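Local coordinates for protein myosin-I heavy chain (Dictyostelium discoideum, PDB 5EJR) that forms the C-terminal MyTH4-FERM tail domain of an actin-based motor with ATPase activity that acts in early phagocytosis and in adhesion, at residues A[293-298]-A[324-329]; A[329-334]-A[407-412]; A[339-344]-A[379-384]; A[351-356]-A[395-400]. All coordinates share one frame; numbering follows the deposited sequence.

Contact 1. Residues A[293-298]-A[324-329]; sequences QVRRRF and YCQIRD. With EDO (1,2-ethanediol), chain E; EDO (1,2-ethanediol), chain H.
Q326 reaches from its helix to the end of strand 290-296 and grips the backbone of R296 with both ends of its amide. The backbone N of R296 donates to Q326 OE1 at 2.7 Å, on a lone pair and in the carbonyl plane. In return Q326 NE2 donates to R296 O at 2.9 Å, almost straight at 176°. The pair of bonds closes a small ring, so one side chain satisfies both the backbone N-H and the C=O of R296. NE2 also donates to O2 of an ethanediol, probably from the crystallisation liquor, at 2.9 Å. Q326 can span the gap because CG is anti to its backbone N (chi1 -179°) and the chain beyond is extended.

R295 lays its guanidinium over Q326, with the planes 31° apart. R295 NH2 comes to 3.4 Å from Q326 CG. NH1 donates to Q293 OE1 at 3.0 Å, from above the carbonyl plane, while NH2 forms a salt bridge with E330. The R296 guanidinium end leads off from Q326; NE donates to F298 O at 3.0 Å and NH1 bonds to T323 OG1. With an alanine in place of Q326, R296 N and O would probably lose these mates, and the R295 guanidinium the group that lies over one of its faces.

The strand belongs to the ubiquitin-like F1 lobe of the FERM domain, and helix 317-332 to the helical F2 lobe. R295 pairs with G254 of strand 253-259. Y324 packs on L351 and L354 of helix 341-355, I327 on F409 and I410 of helix 402-416.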
# COMPACT_ATOMS: atom_id res chain seq x y z
N GLN A 293 6.53 1.13 -8.23
CA GLN A 293 7.79 1.03 -8.95
C GLN A 293 8.86 0.33 -8.08
O GLN A 293 9.04 0.70 -6.92
CB GLN A 293 8.24 2.41 -9.43
CG GLN A 293 9.67 2.51 -9.97
CD GLN A 293 10.12 3.95 -10.10
OE1 GLN A 293 10.42 4.62 -9.12
NE2 GLN A 293 10.23 4.46 -11.31
N VAL A 294 9.49 -0.71 -8.61
CA VAL A 294 10.57 -1.42 -7.94
C VAL A 294 11.79 -0.50 -8.01
O VAL A 294 12.05 0.12 -9.04
CB VAL A 294 10.84 -2.84 -8.51
CG1 VAL A 294 12.20 -3.39 -8.07
CG2 VAL A 294 9.74 -3.81 -8.07
N ARG A 295 12.48 -0.37 -6.89
CA ARG A 295 13.68 0.45 -6.80
C ARG A 295 14.70 -0.30 -6.00
O ARG A 295 14.34 -1.10 -5.13
CB ARG A 295 13.38 1.79 -6.10
CG ARG A 295 12.53 2.76 -6.93
CD ARG A 295 12.55 4.14 -6.31
NE ARG A 295 13.81 4.86 -6.56
CZ ARG A 295 14.12 5.49 -7.68
NH1 ARG A 295 13.31 5.41 -8.74
NH2 ARG A 295 15.25 6.17 -7.79
N ARG A 296 15.98 -0.04 -6.25
CA ARG A 296 16.99 -0.64 -5.39
C ARG A 296 17.01 0.26 -4.17
O ARG A 296 17.16 1.50 -4.28
CB ARG A 296 18.37 -0.73 -6.04
CG ARG A 296 19.29 -1.41 -5.03
CD ARG A 296 20.60 -1.70 -5.58
NE ARG A 296 21.54 -2.11 -4.55
CZ ARG A 296 22.75 -2.54 -4.86
NH1 ARG A 296 23.13 -2.64 -6.13
NH2 ARG A 296 23.60 -2.87 -3.90
N ARG A 297 16.68 -0.35 -3.04
CA ARG A 297 16.48 0.33 -1.78
C ARG A 297 17.74 0.39 -0.94
O ARG A 297 18.03 1.43 -0.38
CB ARG A 297 15.33 -0.35 -1.01
CG ARG A 297 14.94 0.33 0.34
CD ARG A 297 14.19 1.64 0.17
NE ARG A 297 12.90 1.47 -0.52
CZ ARG A 297 12.48 2.25 -1.51
NH1 ARG A 297 13.22 3.26 -1.95
NH2 ARG A 297 11.30 2.02 -2.08
N PHE A 298 18.48 -0.72 -0.84
CA PHE A 298 19.64 -0.78 0.03
C PHE A 298 20.98 -0.88 -0.69
O PHE A 298 21.12 -1.59 -1.67
CB PHE A 298 19.47 -1.93 1.02
CG PHE A 298 18.20 -1.83 1.84
CD1 PHE A 298 18.09 -0.88 2.86
CD2 PHE A 298 17.15 -2.71 1.64
CE1 PHE A 298 16.92 -0.81 3.64
CE2 PHE A 298 15.99 -2.65 2.43
CZ PHE A 298 15.88 -1.69 3.42
N TYR A 324 22.49 0.74 -12.22
CA TYR A 324 23.06 1.76 -13.08
C TYR A 324 21.93 2.66 -13.62
O TYR A 324 22.02 3.87 -13.51
CB TYR A 324 23.87 1.11 -14.24
CG TYR A 324 24.09 2.10 -15.38
CD1 TYR A 324 24.89 3.22 -15.21
CD2 TYR A 324 23.42 1.94 -16.59
CE1 TYR A 324 25.06 4.15 -16.23
CE2 TYR A 324 23.55 2.89 -17.61
CZ TYR A 324 24.34 4.00 -17.41
OH TYR A 324 24.49 4.90 -18.43
N CYS A 325 20.87 2.03 -14.17
CA CYS A 325 19.67 2.66 -14.71
C CYS A 325 19.02 3.61 -13.67
O CYS A 325 18.65 4.72 -14.02
CB CYS A 325 18.69 1.59 -15.19
SG CYS A 325 17.18 2.22 -15.95
N GLN A 326 18.96 3.19 -12.39
CA GLN A 326 18.36 3.99 -11.30
C GLN A 326 19.21 5.22 -10.96
O GLN A 326 18.66 6.30 -10.81
CB GLN A 326 18.12 3.13 -10.04
CG GLN A 326 17.49 3.90 -8.90
CD GLN A 326 17.15 2.97 -7.77
OE1 GLN A 326 16.54 1.93 -7.97
NE2 GLN A 326 17.56 3.31 -6.57
N ILE A 327 20.53 5.05 -10.87
CA ILE A 327 21.43 6.18 -10.53
C ILE A 327 21.46 7.17 -11.70
O ILE A 327 21.49 8.38 -11.47
CB ILE A 327 22.84 5.64 -10.16
CG1 ILE A 327 22.73 4.73 -8.90
CG2 ILE A 327 23.82 6.82 -9.92
CD1 ILE A 327 23.89 3.72 -8.80
N ARG A 328 21.47 6.66 -12.94
CA ARG A 328 21.48 7.48 -14.16
C ARG A 328 20.20 8.33 -14.21
O ARG A 328 20.28 9.51 -14.50
CB ARG A 328 21.58 6.64 -15.44
CG ARG A 328 22.08 7.50 -16.64
CD ARG A 328 21.74 6.81 -17.95
NE ARG A 328 22.35 7.48 -19.11
CZ ARG A 328 21.77 8.47 -19.80
NH1 ARG A 328 20.59 8.94 -19.43
NH2 ARG A 328 22.38 8.99 -20.86
N ASP A 329 19.05 7.73 -13.88
CA ASP A 329 17.75 8.41 -13.85
C ASP A 329 17.71 9.52 -12.82
O ASP A 329 17.22 10.63 -13.11
CB ASP A 329 16.61 7.41 -13.65
CG ASP A 329 15.25 8.07 -13.56
OD1 ASP A 329 14.69 8.40 -14.62
OD2 ASP A 329 14.78 8.29 -12.43
C1 EDO E . 11.87 -0.43 2.47
O1 EDO E . 11.55 -0.76 1.11
C2 EDO E . 10.56 -0.21 3.31
O2 EDO E . 10.04 -1.50 3.64
C1 EDO H . 21.57 6.18 -4.77
O1 EDO H . 20.84 6.84 -3.76
C2 EDO H . 20.78 5.13 -5.62
O2 EDO H . 19.40 5.40 -5.82

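Contact 2. Residues A[329-334]-A[407-412]; sequences DEWMKG and LMFINL. With EDO (1,2-ethanediol), chain H.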
# COMPACT_ATOMS: atom_id res chain seq x y z
N ASP A 329 19.05 7.73 -13.88
CA ASP A 329 17.75 8.41 -13.85
C ASP A 329 17.71 9.52 -12.82
O ASP A 329 17.22 10.63 -13.11
CB ASP A 329 16.61 7.41 -13.65
CG ASP A 329 15.25 8.07 -13.56
OD1 ASP A 329 14.69 8.40 -14.62
OD2 ASP A 329 14.78 8.29 -12.43
N GLU A 330 18.27 9.26 -11.61
CA GLU A 330 18.35 10.25 -10.53
C GLU A 330 19.26 11.41 -10.96
O GLU A 330 18.96 12.58 -10.67
CB GLU A 330 18.90 9.60 -9.24
CG GLU A 330 17.87 8.67 -8.62
CD GLU A 330 18.44 7.73 -7.58
OE1 GLU A 330 17.65 7.24 -6.74
OE2 GLU A 330 19.65 7.45 -7.61
N TRP A 331 20.39 11.07 -11.63
CA TRP A 331 21.30 12.07 -12.18
C TRP A 331 20.51 12.91 -13.21
O TRP A 331 20.61 14.14 -13.17
CB TRP A 331 22.47 11.40 -12.89
CG TRP A 331 23.28 12.31 -13.78
CD1 TRP A 331 23.30 12.32 -15.15
CD2 TRP A 331 24.14 13.37 -13.36
NE1 TRP A 331 24.13 13.33 -15.60
CE2 TRP A 331 24.65 14.00 -14.52
CE3 TRP A 331 24.51 13.88 -12.09
CZ2 TRP A 331 25.57 15.06 -14.46
CZ3 TRP A 331 25.43 14.93 -12.03
CH2 TRP A 331 25.90 15.54 -13.21
N MET A 332 19.76 12.27 -14.11
CA MET A 332 19.01 13.01 -15.15
C MET A 332 17.84 13.86 -14.61
O MET A 332 17.44 14.80 -15.28
CB MET A 332 18.54 12.10 -16.29
CG MET A 332 19.67 11.68 -17.21
SD MET A 332 20.80 12.98 -17.81
CE MET A 332 19.72 13.94 -18.96
N LYS A 333 17.33 13.53 -13.41
CA LYS A 333 16.28 14.27 -12.70
C LYS A 333 16.86 15.37 -11.80
O LYS A 333 16.11 16.04 -11.10
CB LYS A 333 15.41 13.33 -11.88
CG LYS A 333 14.35 12.61 -12.68
CD LYS A 333 13.81 11.45 -11.83
CE LYS A 333 12.61 10.79 -12.46
NZ LYS A 333 12.88 10.39 -13.87
N GLY A 334 18.17 15.55 -11.83
CA GLY A 334 18.84 16.60 -11.07
C GLY A 334 18.95 16.34 -9.58
O GLY A 334 19.18 17.27 -8.81
N LEU A 407 30.54 1.50 -13.99
CA LEU A 407 31.19 1.50 -12.67
C LEU A 407 31.86 2.84 -12.40
O LEU A 407 31.81 3.33 -11.28
CB LEU A 407 32.23 0.36 -12.56
CG LEU A 407 31.69 -1.08 -12.55
CD1 LEU A 407 32.80 -2.09 -12.82
CD2 LEU A 407 31.07 -1.40 -11.22
N MET A 408 32.47 3.45 -13.45
CA MET A 408 33.16 4.74 -13.39
C MET A 408 32.11 5.83 -13.11
O MET A 408 32.37 6.74 -12.32
CB MET A 408 33.83 5.06 -14.74
CG MET A 408 35.16 4.41 -14.96
SD MET A 408 35.80 4.77 -16.65
CE MET A 408 36.23 6.51 -16.49
N PHE A 409 30.97 5.76 -13.80
CA PHE A 409 29.87 6.71 -13.61
C PHE A 409 29.37 6.63 -12.15
O PHE A 409 29.31 7.64 -11.47
CB PHE A 409 28.73 6.42 -14.59
CG PHE A 409 27.43 7.11 -14.25
CD1 PHE A 409 27.32 8.50 -14.29
CD2 PHE A 409 26.32 6.37 -13.83
CE1 PHE A 409 26.11 9.13 -13.97
CE2 PHE A 409 25.12 7.01 -13.50
CZ PHE A 409 25.04 8.39 -13.56
N ILE A 410 29.10 5.40 -11.65
CA ILE A 410 28.64 5.23 -10.27
C ILE A 410 29.70 5.73 -9.28
O ILE A 410 29.35 6.41 -8.34
CB ILE A 410 28.18 3.79 -9.96
CG1 ILE A 410 27.00 3.40 -10.89
CG2 ILE A 410 27.82 3.66 -8.48
CD1 ILE A 410 26.78 1.89 -11.15
N ASN A 411 30.98 5.44 -9.53
CA ASN A 411 32.06 5.90 -8.66
C ASN A 411 32.08 7.43 -8.55
O ASN A 411 32.23 7.98 -7.47
CB ASN A 411 33.42 5.38 -9.16
CG ASN A 411 34.57 5.83 -8.27
OD1 ASN A 411 34.63 5.58 -7.05
ND2 ASN A 411 35.45 6.59 -8.85
N LEU A 412 31.94 8.11 -9.69
CA LEU A 412 31.95 9.57 -9.70
C LEU A 412 30.77 10.18 -8.97
O LEU A 412 30.97 11.03 -8.13
CB LEU A 412 32.07 10.08 -11.13
CG LEU A 412 33.50 10.04 -11.57
CD1 LEU A 412 33.60 9.88 -13.05
CD2 LEU A 412 34.26 11.26 -11.06
C1 EDO H . 21.57 6.18 -4.77
O1 EDO H . 20.84 6.84 -3.76
C2 EDO H . 20.78 5.13 -5.62
O2 EDO H . 19.40 5.40 -5.82
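W331 and F409 form a T-shaped (edge-to-face) aromatic pair between two packed helices, 317-332 and 402-416. The edge of the F409 ring points at the face of the W331 indole. The ring centroids, taken with the five-membered ring of W331, are 5.8 Å apart and the planes stand at 78°. CE1 of F409 lies over the indole face. F409 CZ comes to 4.0 Å from W331 CB, and CB sits near the plane of the phenyl ring. F409 reaches W331 because its CG is anti to the backbone N, chi1 166°, which carries the ring across the gap between the helices.

Both helices belong to the F2 lobe of the FERM domain, which is an all-helical bundle. Helix 341-355 closes around the pair: I347 touches both side chains, and L351 also packs on W331. The one polar atom of the indole, NE1, is satisfied by V372 O, which helps fix how the ring is turned.

Just past W331 the helix ends in a Schellman motif. G334 takes a positive phi of 75°, and G334 N donates to W331 O at 3.1 Å. In the same last turn K333 NZ makes a salt bridge with D329 OD1 at 2.8 Å, one helical turn back. E330 takes no part in the aromatic pair. Its carboxylate, salt-bridged to R295, has an ethanediol O2 2.7 Å from E330 OE1. E330 OE2 is hydrogen-bonded to Y336 OH.

Contact 3. Residues A[339-344]-A[379-384]; sequences VNEKDS and NSQNIK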
# COMPACT_ATOMS: atom_id res chain seq x y z
N VAL A 339 28.09 18.77 -7.27
CA VAL A 339 29.06 18.54 -8.32
C VAL A 339 29.41 19.84 -9.05
O VAL A 339 28.52 20.67 -9.28
CB VAL A 339 28.39 17.43 -9.20
CG1 VAL A 339 27.40 17.98 -10.22
CG2 VAL A 339 29.38 16.47 -9.82
N ASN A 340 30.70 20.08 -9.30
CA ASN A 340 31.09 21.29 -10.02
C ASN A 340 30.98 21.03 -11.55
O ASN A 340 30.70 19.90 -11.95
CB ASN A 340 32.46 21.82 -9.57
CG ASN A 340 33.69 21.10 -10.08
OD1 ASN A 340 33.61 20.04 -10.71
ND2 ASN A 340 34.86 21.68 -9.84
N GLU A 341 31.19 22.06 -12.38
CA GLU A 341 31.08 21.97 -13.85
C GLU A 341 32.08 20.97 -14.48
O GLU A 341 31.71 20.26 -15.41
CB GLU A 341 31.17 23.34 -14.50
CG GLU A 341 29.94 24.19 -14.17
CD GLU A 341 30.04 25.69 -14.37
OE1 GLU A 341 31.15 26.18 -14.70
OE2 GLU A 341 29.01 26.38 -14.21
N LYS A 342 33.32 20.92 -13.97
CA LYS A 342 34.33 19.96 -14.44
C LYS A 342 33.87 18.52 -14.15
O LYS A 342 33.86 17.70 -15.06
CB LYS A 342 35.71 20.22 -13.82
CG LYS A 342 36.81 19.38 -14.49
CD LYS A 342 38.18 19.56 -13.86
CE LYS A 342 39.24 18.75 -14.58
NZ LYS A 342 39.24 17.32 -14.18
N ASP A 343 33.41 18.23 -12.92
CA ASP A 343 32.89 16.91 -12.55
C ASP A 343 31.69 16.54 -13.40
O ASP A 343 31.57 15.37 -13.79
CB ASP A 343 32.47 16.88 -11.06
CG ASP A 343 33.61 17.09 -10.07
OD1 ASP A 343 34.78 16.86 -10.45
OD2 ASP A 343 33.32 17.49 -8.91
N SER A 344 30.80 17.52 -13.70
CA SER A 344 29.61 17.22 -14.50
C SER A 344 29.98 16.89 -15.93
O SER A 344 29.33 16.06 -16.56
CB SER A 344 28.63 18.40 -14.49
OG SER A 344 28.06 18.58 -13.20
N ASN A 379 21.66 24.57 -16.52
CA ASN A 379 21.31 25.95 -16.22
C ASN A 379 22.47 26.87 -15.89
O ASN A 379 22.38 28.08 -16.13
CB ASN A 379 20.31 25.99 -15.05
CG ASN A 379 18.92 25.64 -15.47
OD1 ASN A 379 18.67 25.38 -16.65
ND2 ASN A 379 18.03 25.48 -14.49
N SER A 380 23.54 26.31 -15.33
CA SER A 380 24.66 27.13 -14.86
C SER A 380 25.54 27.72 -15.99
O SER A 380 26.26 28.67 -15.72
CB SER A 380 25.51 26.37 -13.84
OG SER A 380 26.47 25.52 -14.44
N GLN A 381 25.51 27.17 -17.21
CA GLN A 381 26.31 27.67 -18.34
C GLN A 381 25.54 27.54 -19.64
O GLN A 381 24.71 26.64 -19.76
CB GLN A 381 27.63 26.84 -18.53
CG GLN A 381 28.70 26.95 -17.44
CD GLN A 381 29.25 28.34 -17.17
OE1 GLN A 381 29.52 29.10 -18.10
NE2 GLN A 381 29.41 28.71 -15.91
N ASN A 382 25.90 28.35 -20.66
CA ASN A 382 25.34 28.22 -22.00
C ASN A 382 25.72 26.80 -22.53
O ASN A 382 26.83 26.36 -22.32
CB ASN A 382 25.92 29.32 -22.93
CG ASN A 382 25.19 29.42 -24.22
OD1 ASN A 382 25.11 28.46 -24.99
ND2 ASN A 382 24.55 30.57 -24.45
N ILE A 383 24.78 26.09 -23.16
CA ILE A 383 24.99 24.74 -23.70
C ILE A 383 26.24 24.67 -24.64
O ILE A 383 26.94 23.65 -24.64
CB ILE A 383 23.68 24.20 -24.36
CG1 ILE A 383 23.83 22.70 -24.72
CG2 ILE A 383 23.23 25.06 -25.58
CD1 ILE A 383 22.52 21.90 -24.83
N LYS A 384 26.55 25.79 -25.35
CA LYS A 384 27.74 25.89 -26.20
C LYS A 384 29.00 25.78 -25.36
O LYS A 384 29.98 25.20 -25.82
CB LYS A 384 27.74 27.21 -26.98
CG LYS A 384 26.83 27.22 -28.20
CD LYS A 384 26.81 28.66 -28.76
CE LYS A 384 25.94 28.83 -29.97
NZ LYS A 384 25.99 30.22 -30.48
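E341, in the first turn of helix 341-355, receives S380 and Q381 from the turn that leads into helix 383-394. Both helices lie in the helical F2 lobe of the FERM domain, and the contact is a pair of side-chain hydrogen bonds between their N-terminal ends. The tight part is centred on one oxygen. S380 OG donates to E341 OE2 at 2.7 Å, on the anti side of the carboxylate. Q381 NE2 donates to the same atom at 2.9 Å, on the syn side. The two donors thus hold OE2 from different sides. The carboxylate and the Q381 amide planes stand 81° apart, and Q381 CG lies 3.3 Å from OE2. Q381 gets its amide there by folding back at chi2 (-59°). W386 of helix 383-394 packs against E341, S380 and Q381.

The other side is looser. Q381 is modelled in two conformations and touches a crystal neighbour, so its bond is less certain than that of S380. S380 itself is exposed. Two donors on one carboxylate oxygen would probably favour its charged form.

Each segment also caps its own helix. N382 OD1 is the N-cap acceptor for K384 N. N340 does the same job for helix 341-355: D343 N donates to N340 OD1 at 2.9 Å, close to the line of the C=O bond.

Contact 4. Residues A[351-356]-A[395-400]; sequences LIQLLY and FELVSQ
L397 is the first residue of 395-400 to meet Q353, which projects from helix 341-355. The segment is the loop between helices 383-394 and 402-416 in the helical F2 lobe of the FERM domain. Here it passes across the last turns of helix 341-355. L397 brings its CD2 methyl to 3.1 Å from Q353 OE1, and its CG to 3.6 Å. The methyl approach is short and chi1 of L397 (-125°) is off the staggered positions, so the fine detail is doubtful. OE1 is buried and has no polar partner in the model. Q353 extends to the loop with CG anti to its backbone N, chi1 -162°, and a straight chain beyond.

V398 turns its side chain away and offers its backbone. V398 O lies 3.6 Å from Q353 NE2, too far for a hydrogen bond. S399 also points its first side-chain bond away, its side chain touching Q359, and meets the amide with CA, 3.9 Å from NE2. An alanine in place of Q353 is likely to open a gap between the helix and the loop, leaving the L397 methyl without its neighbour. On the helix side, L405 of helix 402-416 packs against Q353 and L354, so the loop and the helix after it press on the same part of helix 341-355.

Q400 comes last. Its backbone N stands 3.6 Å from Q353 NE2, with no hydrogen bond between them.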
# COMPACT_ATOMS: atom_id res chain seq x y z
N LEU A 351 28.89 9.14 -19.87
CA LEU A 351 27.56 8.79 -20.34
C LEU A 351 27.42 8.86 -21.85
O LEU A 351 26.67 8.07 -22.42
CB LEU A 351 26.47 9.63 -19.63
CG LEU A 351 26.33 9.42 -18.09
CD1 LEU A 351 25.18 10.21 -17.55
CD2 LEU A 351 26.11 7.96 -17.74
N ILE A 352 28.16 9.77 -22.49
CA ILE A 352 28.18 9.86 -23.98
C ILE A 352 28.88 8.60 -24.54
O ILE A 352 28.35 7.97 -25.44
CB ILE A 352 28.84 11.20 -24.45
CG1 ILE A 352 27.86 12.38 -24.20
CG2 ILE A 352 29.26 11.13 -25.96
CD1 ILE A 352 28.53 13.79 -24.26
N GLN A 353 30.01 8.19 -23.94
CA GLN A 353 30.71 6.98 -24.40
C GLN A 353 29.82 5.74 -24.24
O GLN A 353 29.87 4.82 -25.08
CB GLN A 353 32.08 6.83 -23.70
CG GLN A 353 33.01 5.86 -24.44
CD GLN A 353 34.35 5.62 -23.79
OE1 GLN A 353 34.78 6.34 -22.90
NE2 GLN A 353 35.05 4.58 -24.23
N LEU A 354 28.91 5.75 -23.23
CA LEU A 354 27.97 4.64 -23.05
C LEU A 354 26.87 4.67 -24.12
O LEU A 354 26.42 3.61 -24.56
CB LEU A 354 27.38 4.63 -21.63
CG LEU A 354 28.27 4.02 -20.53
CD1 LEU A 354 27.80 4.46 -19.12
CD2 LEU A 354 28.28 2.52 -20.60
N LEU A 355 26.40 5.85 -24.53
CA LEU A 355 25.38 5.95 -25.57
C LEU A 355 25.97 5.69 -26.97
O LEU A 355 25.28 5.17 -27.84
CB LEU A 355 24.77 7.36 -25.59
CG LEU A 355 23.84 7.74 -24.48
CD1 LEU A 355 23.61 9.26 -24.49
CD2 LEU A 355 22.51 6.99 -24.62
N TYR A 356 27.22 6.11 -27.19
CA TYR A 356 27.89 6.02 -28.49
C TYR A 356 29.24 5.29 -28.39
O TYR A 356 30.28 5.94 -28.43
CB TYR A 356 28.01 7.43 -29.12
CG TYR A 356 26.68 8.14 -29.18
CD1 TYR A 356 25.71 7.79 -30.12
CD2 TYR A 356 26.36 9.15 -28.28
CE1 TYR A 356 24.48 8.43 -30.18
CE2 TYR A 356 25.12 9.78 -28.31
CZ TYR A 356 24.19 9.44 -29.27
OH TYR A 356 22.97 10.08 -29.31
N PHE A 395 38.54 13.99 -24.73
CA PHE A 395 39.96 13.85 -25.08
C PHE A 395 40.75 13.05 -24.01
O PHE A 395 41.75 12.42 -24.33
CB PHE A 395 40.65 15.22 -25.20
CG PHE A 395 40.22 16.09 -26.35
CD1 PHE A 395 40.02 15.56 -27.62
CD2 PHE A 395 40.08 17.46 -26.19
CE1 PHE A 395 39.64 16.38 -28.68
CE2 PHE A 395 39.67 18.27 -27.25
CZ PHE A 395 39.46 17.73 -28.49
N GLU A 396 40.31 13.13 -22.73
CA GLU A 396 40.99 12.45 -21.62
C GLU A 396 40.44 11.06 -21.35
O GLU A 396 40.94 10.36 -20.47
CB GLU A 396 40.99 13.33 -20.37
CG GLU A 396 41.87 14.56 -20.51
CD GLU A 396 41.91 15.49 -19.32
OE1 GLU A 396 42.31 15.04 -18.22
OE2 GLU A 396 41.59 16.69 -19.50
N LEU A 397 39.44 10.64 -22.14
CA LEU A 397 38.77 9.35 -22.00
C LEU A 397 39.34 8.31 -22.94
O LEU A 397 39.31 8.48 -24.16
CB LEU A 397 37.24 9.51 -22.19
CG LEU A 397 36.35 8.99 -21.06
CD1 LEU A 397 36.53 9.80 -19.80
CD2 LEU A 397 34.90 9.06 -21.45
N VAL A 398 39.87 7.23 -22.37
CA VAL A 398 40.42 6.12 -23.15
C VAL A 398 39.34 5.07 -23.41
O VAL A 398 38.26 5.18 -22.82
CB VAL A 398 41.71 5.52 -22.52
CG1 VAL A 398 42.91 6.42 -22.78
CG2 VAL A 398 41.53 5.24 -21.02
N SER A 399 39.60 4.08 -24.30
CA SER A 399 38.62 3.03 -24.59
C SER A 399 38.41 2.16 -23.35
O SER A 399 39.39 1.78 -22.71
CB SER A 399 39.06 2.15 -25.76
OG SER A 399 38.00 1.31 -26.16
N GLN A 400 37.13 1.94 -22.99
CA GLN A 400 36.72 1.12 -21.84
C GLN A 400 35.50 0.30 -22.23
O GLN A 400 34.76 0.71 -23.12
CB GLN A 400 36.39 2.01 -20.62
CG GLN A 400 37.51 2.92 -20.13
CD GLN A 400 38.59 2.21 -19.32
OE1 GLN A 400 38.61 0.99 -19.18
NE2 GLN A 400 39.48 2.98 -18.75

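Overall arrangement
From the N terminus, contact 1 comes first. It closes a loop of 25 residues between the last strand of the ubiquitin-like F1 lobe and helix 317-332 of the F2 lobe. Contact 2 opens where contact 1 ends, sharing D329, and closes a much longer loop at helix 402-416. A salt bridge from R295 also joins them. Contacts 3 and 4 both nest inside contact 2. They cross each other, since both start on helix 341-355 and end in turn at 379-384 and 395-400. W331 packs on S344 and L351, so contact 2 touches both. Contact 1 joins the lobes; the other three tie the F2 helices together.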